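Local coordinates for probable quinone reductase Qor (NADPH:quinone reductase) (Zeta-crystallin homolog protein) (Mycobacterium tuberculosis, PDB 4RVU) that binds NADPH and probably transfers its electrons to quinones, as a zeta-crystallin-like reductase of the alcohol dehydrogenase type, at residues 170-175 against 210-215; 216-221 against 235-240; 33-38 against 103-108; 65-70 against 94-99. All blocks are in the same frame, centred on the assembly; numbering follows the deposited sequence.

Contact 1 of 4, residues 170-175 against 210-215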
loop_
_atom_site.group_PDB
_atom_site.type_symbol
_atom_site.label_atom_id
_atom_site.label_comp_id
_atom_site.label_asym_id
_atom_site.label_seq_id
_atom_site.Cartn_x
_atom_site.Cartn_y
_atom_site.Cartn_z
ATOM N N GLY A 170 13.181 10.683 -16.080
ATOM C CA GLY A 170 12.128 10.927 -17.062
ATOM C C GLY A 170 10.729 11.073 -16.485
ATOM O O GLY A 170 9.733 10.884 -17.190
ATOM N N VAL A 171 10.654 11.419 -15.204
ATOM C CA VAL A 171 9.391 11.589 -14.494
ATOM C C VAL A 171 9.034 13.066 -14.373
ATOM O O VAL A 171 9.885 13.898 -14.050
ATOM C CB VAL A 171 9.486 10.976 -13.086
ATOM C CG1 VAL A 171 8.184 11.148 -12.313
ATOM C CG2 VAL A 171 9.860 9.513 -13.179
ATOM N N ARG A 172 7.779 13.398 -14.658
ATOM C CA ARG A 172 7.285 14.756 -14.456
ATOM C C ARG A 172 6.952 14.966 -12.983
ATOM O O ARG A 172 6.257 14.150 -12.383
ATOM C CB ARG A 172 6.036 14.980 -15.304
ATOM C CG ARG A 172 5.467 16.368 -15.208
ATOM C CD ARG A 172 4.246 16.481 -16.112
ATOM N NE ARG A 172 3.726 17.841 -16.207
ATOM C CZ ARG A 172 2.437 18.147 -16.108
ATOM N NH1 ARG A 172 1.548 17.189 -15.892
ATOM N NH2 ARG A 172 2.038 19.408 -16.211
ATOM N N VAL A 173 7.460 16.039 -12.389
ATOM C CA VAL A 173 7.271 16.236 -10.956
ATOM C C VAL A 173 6.473 17.493 -10.663
ATOM O O VAL A 173 6.792 18.573 -11.163
ATOM C CB VAL A 173 8.621 16.317 -10.208
ATOM C CG1 VAL A 173 8.389 16.648 -8.731
ATOM C CG2 VAL A 173 9.394 15.018 -10.362
ATOM N N ILE A 174 5.429 17.344 -9.861
ATOM C CA ILE A 174 4.676 18.484 -9.355
ATOM C C ILE A 174 4.989 18.593 -7.868
ATOM O O ILE A 174 4.966 17.585 -7.160
ATOM C CB ILE A 174 3.162 18.273 -9.545
ATOM C CG1 ILE A 174 2.841 17.987 -11.013
ATOM C CG2 ILE A 174 2.372 19.474 -9.016
ATOM C CD1 ILE A 174 1.429 17.399 -11.222
ATOM N N THR A 175 5.298 19.800 -7.396
ATOM C CA THR A 175 5.645 19.997 -5.992
ATOM C C THR A 175 4.744 20.998 -5.290
ATOM O O THR A 175 3.991 21.725 -5.937
ATOM C CB THR A 175 7.103 20.482 -5.831
ATOM O OG1 THR A 175 7.235 21.773 -6.444
ATOM C CG2 THR A 175 8.063 19.509 -6.480
ATOM N N GLU A 210 -6.101 18.765 -13.417
ATOM C CA GLU A 210 -5.931 19.698 -14.534
ATOM C C GLU A 210 -4.601 19.466 -15.237
ATOM O O GLU A 210 -4.535 19.406 -16.468
ATOM C CB GLU A 210 -6.031 21.152 -14.050
ATOM C CG GLU A 210 -5.829 22.196 -15.152
ATOM C CD GLU A 210 -5.977 23.622 -14.659
ATOM O OE1 GLU A 210 -5.808 23.864 -13.443
ATOM O OE2 GLU A 210 -6.261 24.510 -15.494
ATOM N N LEU A 211 -3.544 19.300 -14.441
ATOM C CA LEU A 211 -2.190 19.182 -14.971
ATOM C C LEU A 211 -1.916 17.822 -15.587
ATOM O O LEU A 211 -1.001 17.679 -16.400
ATOM C CB LEU A 211 -1.173 19.449 -13.859
ATOM C CG LEU A 211 -1.246 20.839 -13.244
ATOM C CD1 LEU A 211 -0.419 20.895 -11.970
ATOM C CD2 LEU A 211 -0.753 21.869 -14.255
ATOM N N THR A 212 -2.697 16.824 -15.184
ATOM C CA THR A 212 -2.460 15.453 -15.600
ATOM C C THR A 212 -3.581 14.957 -16.507
ATOM O O THR A 212 -3.654 13.761 -16.823
ATOM C CB THR A 212 -2.349 14.514 -14.383
ATOM O OG1 THR A 212 -3.434 14.766 -13.479
ATOM C CG2 THR A 212 -1.030 14.743 -13.644
ATOM N N GLY A 213 -4.457 15.877 -16.909
ATOM C CA GLY A 213 -5.557 15.542 -17.801
ATOM C C GLY A 213 -6.652 14.729 -17.140
ATOM O O GLY A 213 -7.292 13.894 -17.777
ATOM N N GLY A 214 -6.882 14.982 -15.857
ATOM C CA GLY A 214 -7.883 14.244 -15.109
ATOM C C GLY A 214 -7.359 12.940 -14.527
ATOM O O GLY A 214 -7.969 12.389 -13.608
ATOM N N THR A 215 -6.228 12.457 -15.047
ATOM C CA THR A 215 -5.691 11.147 -14.652
ATOM C C THR A 215 -5.273 11.086 -13.189
ATOM O O THR A 215 -5.548 10.105 -12.490
ATOM C CB THR A 215 -4.485 10.730 -15.517
ATOM O OG1 THR A 215 -4.840 10.788 -16.902
ATOM C CG2 THR A 215 -4.038 9.308 -15.173
HETATM O O HOH W 1 0.069 20.686 -17.806
#
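One face of the Rossmann-type parallel sheet meets the C-terminal end of a covering helix here: Arg172 and Ile174 of strand 172-176 point at the last turn of helix 201-212. Arg172 reaches it with the chain extended as far as NE, CG being anti to the backbone N (chi1 -178°). It crosses the Leu211 side chain at about a right angle. Arg172 NH1 donates to Leu211 O at 2.6 Å, a short bond with an N-H...O angle of 155°. The acceptor lies near the guanidinium plane, whereas the nitrogen stands above the plane of the carbonyl. This carbonyl belongs to the helix's C-terminal end, where the helix dipole should favour a cation. A water joins Arg172 NH2 (2.8 Å) and Leu211 O (3.5 Å) by weak bonds, and Asp192 holds Arg172 NE in a salt bridge. Deeper in, the tip of Ile174, CD1, meets Leu211 CD1 at 4.0 Å, the two chains crossing obliquely; Thr212 CG2 lies 4.2 Å from Arg172 NH1. Thr212 OG1 turns to Val208 O and Gly216 N. Past the helix, Gly213 has positive phi (72°) in a Schellman motif, and a type I' turn, Thr212 to Thr215, closes with only weak bonds to Thr212 O. The helix packed on the parallel sheet belongs to the alpha/beta layering of a Rossmann fold.

Contact 2 of 4, residues 216-221 against 235-240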
loop_
_atom_site.group_PDB
_atom_site.type_symbol
_atom_site.label_atom_id
_atom_site.label_comp_id
_atom_site.label_asym_id
_atom_site.label_seq_id
_atom_site.Cartn_x
_atom_site.Cartn_y
_atom_site.Cartn_z
ATOM N N GLY A 216 -4.624 12.143 -12.716
ATOM C CA GLY A 216 -4.004 12.104 -11.407
ATOM C C GLY A 216 -2.578 11.605 -11.553
ATOM O O GLY A 216 -2.162 11.209 -12.650
ATOM N N VAL A 217 -1.834 11.611 -10.451
ATOM C CA VAL A 217 -0.431 11.192 -10.462
ATOM C C VAL A 217 -0.244 9.690 -10.166
ATOM O O VAL A 217 -1.041 9.090 -9.451
ATOM C CB VAL A 217 0.413 12.053 -9.486
ATOM C CG1 VAL A 217 0.534 13.504 -9.996
ATOM C CG2 VAL A 217 -0.176 12.013 -8.077
ATOM N N GLN A 218 0.806 9.087 -10.721
ATOM C CA GLN A 218 1.066 7.663 -10.488
ATOM C C GLN A 218 1.479 7.380 -9.042
ATOM O O GLN A 218 1.300 6.259 -8.536
ATOM C CB GLN A 218 2.124 7.125 -11.459
ATOM C CG GLN A 218 1.564 6.700 -12.811
ATOM C CD GLN A 218 1.085 7.871 -13.642
ATOM O OE1 GLN A 218 1.803 8.863 -13.810
ATOM N NE2 GLN A 218 -0.141 7.771 -14.160
ATOM N N ALA A 219 2.043 8.388 -8.382
ATOM C CA ALA A 219 2.445 8.261 -6.982
ATOM C C ALA A 219 2.500 9.629 -6.313
ATOM O O ALA A 219 2.804 10.631 -6.959
ATOM C CB ALA A 219 3.793 7.572 -6.877
ATOM N N VAL A 220 2.210 9.665 -5.020
ATOM C CA VAL A 220 2.455 10.869 -4.230
ATOM C C VAL A 220 3.514 10.546 -3.196
ATOM O O VAL A 220 3.408 9.545 -2.490
ATOM C CB VAL A 220 1.198 11.318 -3.472
ATOM C CG1 VAL A 220 1.540 12.492 -2.540
ATOM C CG2 VAL A 220 0.098 11.703 -4.447
ATOM N N TYR A 221 4.541 11.382 -3.109
ATOM C CA TYR A 221 5.502 11.269 -2.028
ATOM C C TYR A 221 5.201 12.362 -1.019
ATOM O O TYR A 221 5.495 13.534 -1.257
ATOM C CB TYR A 221 6.926 11.368 -2.580
ATOM C CG TYR A 221 7.254 10.218 -3.512
ATOM C CD1 TYR A 221 7.516 8.946 -3.009
ATOM C CD2 TYR A 221 7.285 10.400 -4.888
ATOM C CE1 TYR A 221 7.807 7.879 -3.859
ATOM C CE2 TYR A 221 7.589 9.343 -5.748
ATOM C CZ TYR A 221 7.850 8.093 -5.225
ATOM O OH TYR A 221 8.149 7.057 -6.088
ATOM N N SER A 235 -5.496 13.063 -5.079
ATOM C CA SER A 235 -4.794 13.390 -6.315
ATOM C C SER A 235 -4.301 12.198 -7.132
ATOM O O SER A 235 -3.718 12.381 -8.199
ATOM C CB SER A 235 -3.617 14.323 -6.020
ATOM O OG SER A 235 -4.055 15.466 -5.320
ATOM N N LEU A 236 -4.542 10.981 -6.645
ATOM C CA LEU A 236 -3.944 9.785 -7.248
ATOM C C LEU A 236 -4.634 9.219 -8.487
ATOM O O LEU A 236 -5.860 9.237 -8.609
ATOM C CB LEU A 236 -3.866 8.668 -6.213
ATOM C CG LEU A 236 -2.753 8.834 -5.190
ATOM C CD1 LEU A 236 -3.054 7.987 -3.971
ATOM C CD2 LEU A 236 -1.427 8.418 -5.810
ATOM N N ALA A 237 -3.827 8.682 -9.392
ATOM C CA ALA A 237 -4.351 7.932 -10.521
ATOM C C ALA A 237 -4.891 6.615 -9.987
ATOM O O ALA A 237 -4.556 6.210 -8.867
ATOM C CB ALA A 237 -3.269 7.681 -11.539
ATOM N N VAL A 238 -5.726 5.950 -10.780
ATOM C CA VAL A 238 -6.269 4.645 -10.386
ATOM C C VAL A 238 -5.126 3.677 -10.084
ATOM O O VAL A 238 -4.182 3.555 -10.877
ATOM C CB VAL A 238 -7.197 4.060 -11.486
ATOM C CG1 VAL A 238 -7.607 2.614 -11.145
ATOM C CG2 VAL A 238 -8.422 4.938 -11.659
ATOM N N ARG A 239 -5.212 3.018 -8.926
ATOM C CA ARG A 239 -4.223 2.043 -8.478
ATOM C C ARG A 239 -2.856 2.671 -8.196
ATOM O O ARG A 239 -1.833 1.979 -8.177
ATOM C CB ARG A 239 -4.103 0.880 -9.467
ATOM C CG ARG A 239 -5.360 -0.030 -9.483
ATOM C CD ARG A 239 -5.318 -0.999 -10.660
ATOM N NE ARG A 239 -4.121 -1.839 -10.624
ATOM C CZ ARG A 239 -3.686 -2.576 -11.645
ATOM N NH1 ARG A 239 -4.350 -2.595 -12.794
ATOM N NH2 ARG A 239 -2.589 -3.304 -11.513
ATOM N N GLY A 240 -2.860 3.979 -7.950
ATOM C CA GLY A 240 -1.633 4.712 -7.679
ATOM C C GLY A 240 -1.135 4.450 -6.270
ATOM O O GLY A 240 -1.816 3.818 -5.471
#
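The backbones form one parallel bridge, Val217 opposite Leu236, in which Val217 N donates to Ser235 O (3.0 Å) and Ala237 N to Val217 O (2.8 Å), so Val217 grips the residues before and after Leu236. The first bond lies in its carbonyl plane; Ala237 N stands above the plane of the Val217 carbonyl. Gly216 passes so close that its CA is 3.2 Å from Ser235 O, where a side chain would clash. Leu236 starts away from the other segment, but its CD2 branch comes back near Val217 O and reaches Val220 CG2 at 3.9 Å, the two side chains crossing obliquely. Ala237 CB sits 3.4 Å from Val217 O and also meets Gln218 NE2 at 4.1 Å; the bent Gln218 sends OE1 to Thr148 N. Both chains then turn a corner. Gly240 N bonds Ala237 O (2.9 Å) to close a type II turn, whose central residues Val238 and Arg239 pack on Arg278 and Phe276 of the second subunit. The contact closes a beta-alpha-beta unit of the Rossmann fold, pairing the start of strand 217-222 with the chain leading from helix 229-234 into strand 240-244.

Contact 3 of 4, residues 33-38 against 103-108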
loop_
_atom_site.group_PDB
_atom_site.type_symbol
_atom_site.label_atom_id
_atom_site.label_comp_id
_atom_site.label_asym_id
_atom_site.label_seq_id
_atom_site.Cartn_x
_atom_site.Cartn_y
_atom_site.Cartn_z
ATOM N N GLU A 33 31.328 -1.692 15.142
ATOM C CA GLU A 33 31.265 -0.227 15.058
ATOM C C GLU A 33 32.560 0.467 14.663
ATOM O O GLU A 33 33.661 -0.032 14.903
ATOM C CB GLU A 33 30.764 0.364 16.379
ATOM C CG GLU A 33 29.349 -0.054 16.732
ATOM C CD GLU A 33 28.845 0.586 18.008
ATOM O OE1 GLU A 33 29.679 1.006 18.832
ATOM O OE2 GLU A 33 27.610 0.660 18.186
ATOM N N LEU A 34 32.400 1.635 14.048
ATOM C CA LEU A 34 33.507 2.534 13.761
ATOM C C LEU A 34 33.365 3.715 14.696
ATOM O O LEU A 34 32.249 4.048 15.100
ATOM C CB LEU A 34 33.400 3.031 12.321
ATOM C CG LEU A 34 33.359 1.973 11.231
ATOM C CD1 LEU A 34 32.865 2.581 9.921
ATOM C CD2 LEU A 34 34.739 1.395 11.066
ATOM N N LEU A 35 34.483 4.349 15.047
ATOM C CA LEU A 35 34.442 5.610 15.769
ATOM C C LEU A 35 34.760 6.696 14.747
ATOM O O LEU A 35 35.797 6.642 14.090
ATOM C CB LEU A 35 35.486 5.623 16.884
ATOM C CG LEU A 35 35.674 6.951 17.619
ATOM C CD1 LEU A 35 34.451 7.261 18.464
ATOM C CD2 LEU A 35 36.937 6.915 18.477
ATOM N N ILE A 36 33.846 7.644 14.574
ATOM C CA ILE A 36 33.986 8.656 13.541
ATOM C C ILE A 36 34.278 10.005 14.185
ATOM O O ILE A 36 33.575 10.418 15.106
ATOM C CB ILE A 36 32.693 8.738 12.691
ATOM C CG1 ILE A 36 32.459 7.401 11.972
ATOM C CG2 ILE A 36 32.752 9.899 11.699
ATOM C CD1 ILE A 36 31.139 7.297 11.244
ATOM N N LYS A 37 35.324 10.682 13.724
ATOM C CA LYS A 37 35.522 12.069 14.124
ATOM C C LYS A 37 34.762 12.959 13.142
ATOM O O LYS A 37 35.107 13.033 11.959
ATOM C CB LYS A 37 37.005 12.452 14.160
ATOM C CG LYS A 37 37.216 13.913 14.603
ATOM C CD LYS A 37 38.669 14.319 14.770
ATOM C CE LYS A 37 38.733 15.744 15.315
ATOM N NZ LYS A 37 40.102 16.333 15.254
ATOM N N ALA A 38 33.722 13.624 13.636
ATOM C CA ALA A 38 32.814 14.402 12.782
ATOM C C ALA A 38 33.465 15.573 12.043
ATOM O O ALA A 38 34.253 16.339 12.622
ATOM C CB ALA A 38 31.631 14.893 13.588
ATOM N N PHE A 103 32.612 13.336 18.166
ATOM C CA PHE A 103 32.884 11.931 17.884
ATOM C C PHE A 103 31.628 11.118 18.137
ATOM O O PHE A 103 30.894 11.381 19.101
ATOM C CB PHE A 103 33.991 11.394 18.801
ATOM C CG PHE A 103 35.329 12.060 18.612
ATOM C CD1 PHE A 103 35.633 13.243 19.280
ATOM C CD2 PHE A 103 36.295 11.482 17.797
ATOM C CE1 PHE A 103 36.870 13.849 19.115
ATOM C CE2 PHE A 103 37.541 12.079 17.632
ATOM C CZ PHE A 103 37.823 13.269 18.288
ATOM N N CYS A 104 31.370 10.138 17.275
ATOM C CA CYS A 104 30.247 9.228 17.482
ATOM C C CYS A 104 30.592 7.857 16.926
ATOM O O CYS A 104 31.649 7.671 16.315
ATOM C CB CYS A 104 28.973 9.766 16.817
ATOM S SG CYS A 104 28.995 9.740 14.994
ATOM N N THR A 105 29.697 6.898 17.138
ATOM C CA THR A 105 29.895 5.550 16.618
ATOM C C THR A 105 28.858 5.256 15.553
ATOM O O THR A 105 27.765 5.823 15.577
ATOM C CB THR A 105 29.750 4.490 17.718
ATOM O OG1 THR A 105 28.436 4.580 18.280
ATOM C CG2 THR A 105 30.795 4.698 18.808
ATOM N N ALA A 106 29.188 4.351 14.630
ATOM C CA ALA A 106 28.218 3.884 13.645
ATOM C C ALA A 106 28.553 2.458 13.227
ATOM O O ALA A 106 29.726 2.084 13.197
ATOM C CB ALA A 106 28.175 4.817 12.424
ATOM N N PRO A 107 27.528 1.658 12.897
ATOM C CA PRO A 107 27.827 0.298 12.427
ATOM C C PRO A 107 28.571 0.377 11.104
ATOM O O PRO A 107 28.113 1.093 10.212
ATOM C CB PRO A 107 26.440 -0.316 12.181
ATOM C CG PRO A 107 25.438 0.626 12.826
ATOM C CD PRO A 107 26.091 1.982 12.810
ATOM N N ALA A 108 29.682 -0.342 10.977
ATOM C CA ALA A 108 30.436 -0.373 9.727
ATOM C C ALA A 108 29.583 -0.792 8.520
ATOM O O ALA A 108 29.778 -0.284 7.420
ATOM C CB ALA A 108 31.654 -1.285 9.867
HETATM O O HOH W 2 26.747 2.844 16.731
#
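Lys37 has CG anti to its backbone N (chi1 -179°) and an extended chain, while Phe103 has CG beside its own N (chi1 -63°); these torsions lay the two side chains alongside each other, pointing the same way. They belong to an antiparallel strand pair, 33-38 against 103-107, in the mixed sheet of the GroES-like domain. Lys37 CB lies 3.5 Å from Phe103 CE2, and CD comes within 3.8 Å of CZ, so the lysine's methylenes run alongside CE2 and CZ of the ring while its ammonium end leads off. Pairs Leu34-Ala106 and Ile36-Cys104 are hydrogen-bonded, each by two bonds; the straightest, Ile36 N to Cys104 O at 2.8 Å, has an N-H...O angle of 177° and lies nearly along the C=O axis. On the Leu35, Lys37, Phe103 and Thr105 face, Leu35 CD1 bends toward Phe103 CB at 4.2 Å. On the other face Ile36 CD1 meets Ala106 CB at 4.0 Å, and Leu34 CG packs on Ala108 CB at 3.9 Å. Glu33 extends across Thr105, its OE1 taken by Gly30 N; its OE2 accepts from a water, at 2.8 Å, that is also bonded to Thr105 OG1.

Contact 4 of 4, residues 65-70 against 94-99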
loop_
_atom_site.group_PDB
_atom_site.type_symbol
_atom_site.label_atom_id
_atom_site.label_comp_id
_atom_site.label_asym_id
_atom_site.label_seq_id
_atom_site.Cartn_x
_atom_site.Cartn_y
_atom_site.Cartn_z
ATOM N N SER A 65 21.558 10.966 13.890
ATOM C CA SER A 65 22.067 9.725 13.309
ATOM C C SER A 65 22.887 9.894 12.034
ATOM O O SER A 65 23.418 8.916 11.513
ATOM C CB SER A 65 20.927 8.720 13.071
ATOM O OG SER A 65 20.131 9.079 11.959
ATOM N N GLU A 66 23.008 11.117 11.532
ATOM C CA GLU A 66 23.726 11.327 10.272
ATOM C C GLU A 66 25.031 12.086 10.504
ATOM O O GLU A 66 25.033 13.164 11.093
ATOM C CB GLU A 66 22.841 12.060 9.252
ATOM C CG GLU A 66 23.458 12.194 7.851
ATOM C CD GLU A 66 22.510 12.821 6.816
ATOM O OE1 GLU A 66 21.601 13.591 7.196
ATOM O OE2 GLU A 66 22.678 12.531 5.609
ATOM N N VAL A 67 26.146 11.505 10.062
ATOM C CA VAL A 67 27.461 12.135 10.249
ATOM C C VAL A 67 28.382 11.787 9.098
ATOM O O VAL A 67 28.328 10.688 8.565
ATOM C CB VAL A 67 28.127 11.707 11.577
ATOM C CG1 VAL A 67 28.400 10.211 11.582
ATOM C CG2 VAL A 67 29.437 12.481 11.838
ATOM N N CYS A 68 29.212 12.744 8.700
ATOM C CA CYS A 68 30.339 12.451 7.827
ATOM C C CYS A 68 31.601 12.877 8.559
ATOM O O CYS A 68 31.645 13.958 9.153
ATOM C CB CYS A 68 30.221 13.221 6.512
ATOM S SG CYS A 68 31.685 13.045 5.461
ATOM N N GLY A 69 32.620 12.022 8.552
ATOM C CA GLY A 69 33.900 12.391 9.137
ATOM C C GLY A 69 34.938 11.316 8.911
ATOM O O GLY A 69 34.760 10.458 8.051
ATOM N N THR A 70 36.024 11.349 9.681
ATOM C CA THR A 70 37.101 10.394 9.465
ATOM C C THR A 70 37.061 9.279 10.495
ATOM O O THR A 70 36.693 9.501 11.650
ATOM C CB THR A 70 38.493 11.082 9.478
ATOM O OG1 THR A 70 38.594 11.921 10.633
ATOM C CG2 THR A 70 38.672 11.921 8.226
ATOM N N ALA A 94 24.075 7.168 8.070
ATOM C CA ALA A 94 22.779 7.709 8.448
ATOM C C ALA A 94 22.241 6.907 9.630
ATOM O O ALA A 94 21.083 7.066 10.014
ATOM C CB ALA A 94 21.810 7.596 7.278
ATOM N N SER A 95 23.092 6.057 10.200
ATOM C CA SER A 95 22.678 5.119 11.238
ATOM C C SER A 95 23.558 5.207 12.475
ATOM O O SER A 95 23.696 4.236 13.208
ATOM C CB SER A 95 22.724 3.697 10.678
ATOM O OG SER A 95 21.886 3.585 9.545
ATOM N N ALA A 96 24.154 6.375 12.702
ATOM C CA ALA A 96 25.083 6.564 13.801
ATOM C C ALA A 96 24.341 6.709 15.122
ATOM O O ALA A 96 23.140 6.989 15.148
ATOM C CB ALA A 96 25.970 7.794 13.541
ATOM N N ASN A 97 25.065 6.501 16.218
ATOM C CA ASN A 97 24.540 6.768 17.553
ATOM C C ASN A 97 25.186 8.040 18.077
ATOM O O ASN A 97 26.413 8.118 18.151
ATOM C CB ASN A 97 24.882 5.613 18.497
ATOM C CG ASN A 97 24.214 5.749 19.858
ATOM O OD1 ASN A 97 23.094 6.250 19.965
ATOM N ND2 ASN A 97 24.898 5.297 20.907
ATOM N N GLY A 98 24.373 9.028 18.444
ATOM C CA GLY A 98 24.893 10.262 19.019
ATOM C C GLY A 98 25.654 11.150 18.039
ATOM O O GLY A 98 26.731 11.659 18.351
ATOM N N ALA A 99 25.081 11.367 16.858
ATOM C CA ALA A 99 25.784 12.092 15.795
ATOM C C ALA A 99 26.077 13.567 16.095
ATOM O O ALA A 99 27.028 14.134 15.537
ATOM C CB ALA A 99 25.031 11.961 14.464
#
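Glu66 OE1 is held twice, by a salt bridge from Lys129 NZ and a hydrogen bond from Asn44 ND2, and Leu128 N takes the other oxygen, OE2. The extended side chain is thus held at its carboxylate by three bonds, and the nearby lysine should favour its charged form; the Glu66 side chain is about 7 Å from the bound NADPH. Across the contact the polar work falls to Ser65. Its backbone O accepts from Ala96 N at 2.9 Å, in the carbonyl plane and on a lone pair. Its hydroxyl, set between the backbone N and the carbonyl carbon (chi1 74°), donates to Ala94 O at 3.0 Å from above that carbonyl's plane. Ser65 thus bonds both a main-chain N-H and a carbonyl of residues 94-96. Small apolar groups fill in beside them. Ala96 CB sits 3.4 Å from Ser65 O and 3.9 Å from Val67 CG1. Ala99 CB comes in from the other end of the loop, 3.6 Å from Glu66 O and 4.2 Å from Val67 CB. The loop joins strand 90-93 to strand 103-107, and the Val67 side chain touches Cys104 of the latter and Ile36 and Ala38 of strand 33-38. Leu128 of helix 120-140 touches both Ser65 and Ala94, so the contact lies between this sheet of the GroES-like domain and that helix.

Contacts 3 and 4 come first in the chain, contact 4 nested in the loop that contact 3 closes; contacts 1 and 2 follow in series. Contacts 3 and 4 share the sheet of the GroES-like domain, with centres 7 Å apart, and join where Lys37 N probably bonds Thr70 O (2.8 Å). Contacts 1 and 2 share the parallel Rossmann sheet, their centres 9 Å apart, and touch where Ile174 CD1 and Thr212 CG2 each reach Val217 CG1 at 4.2 Å. The two pairs lie on opposite sides of the chain's centre, 35 to 42 Å apart between centres: one in the GroES-like domain, the other in the Rossmann domain, and NADPH-binding residues come from both.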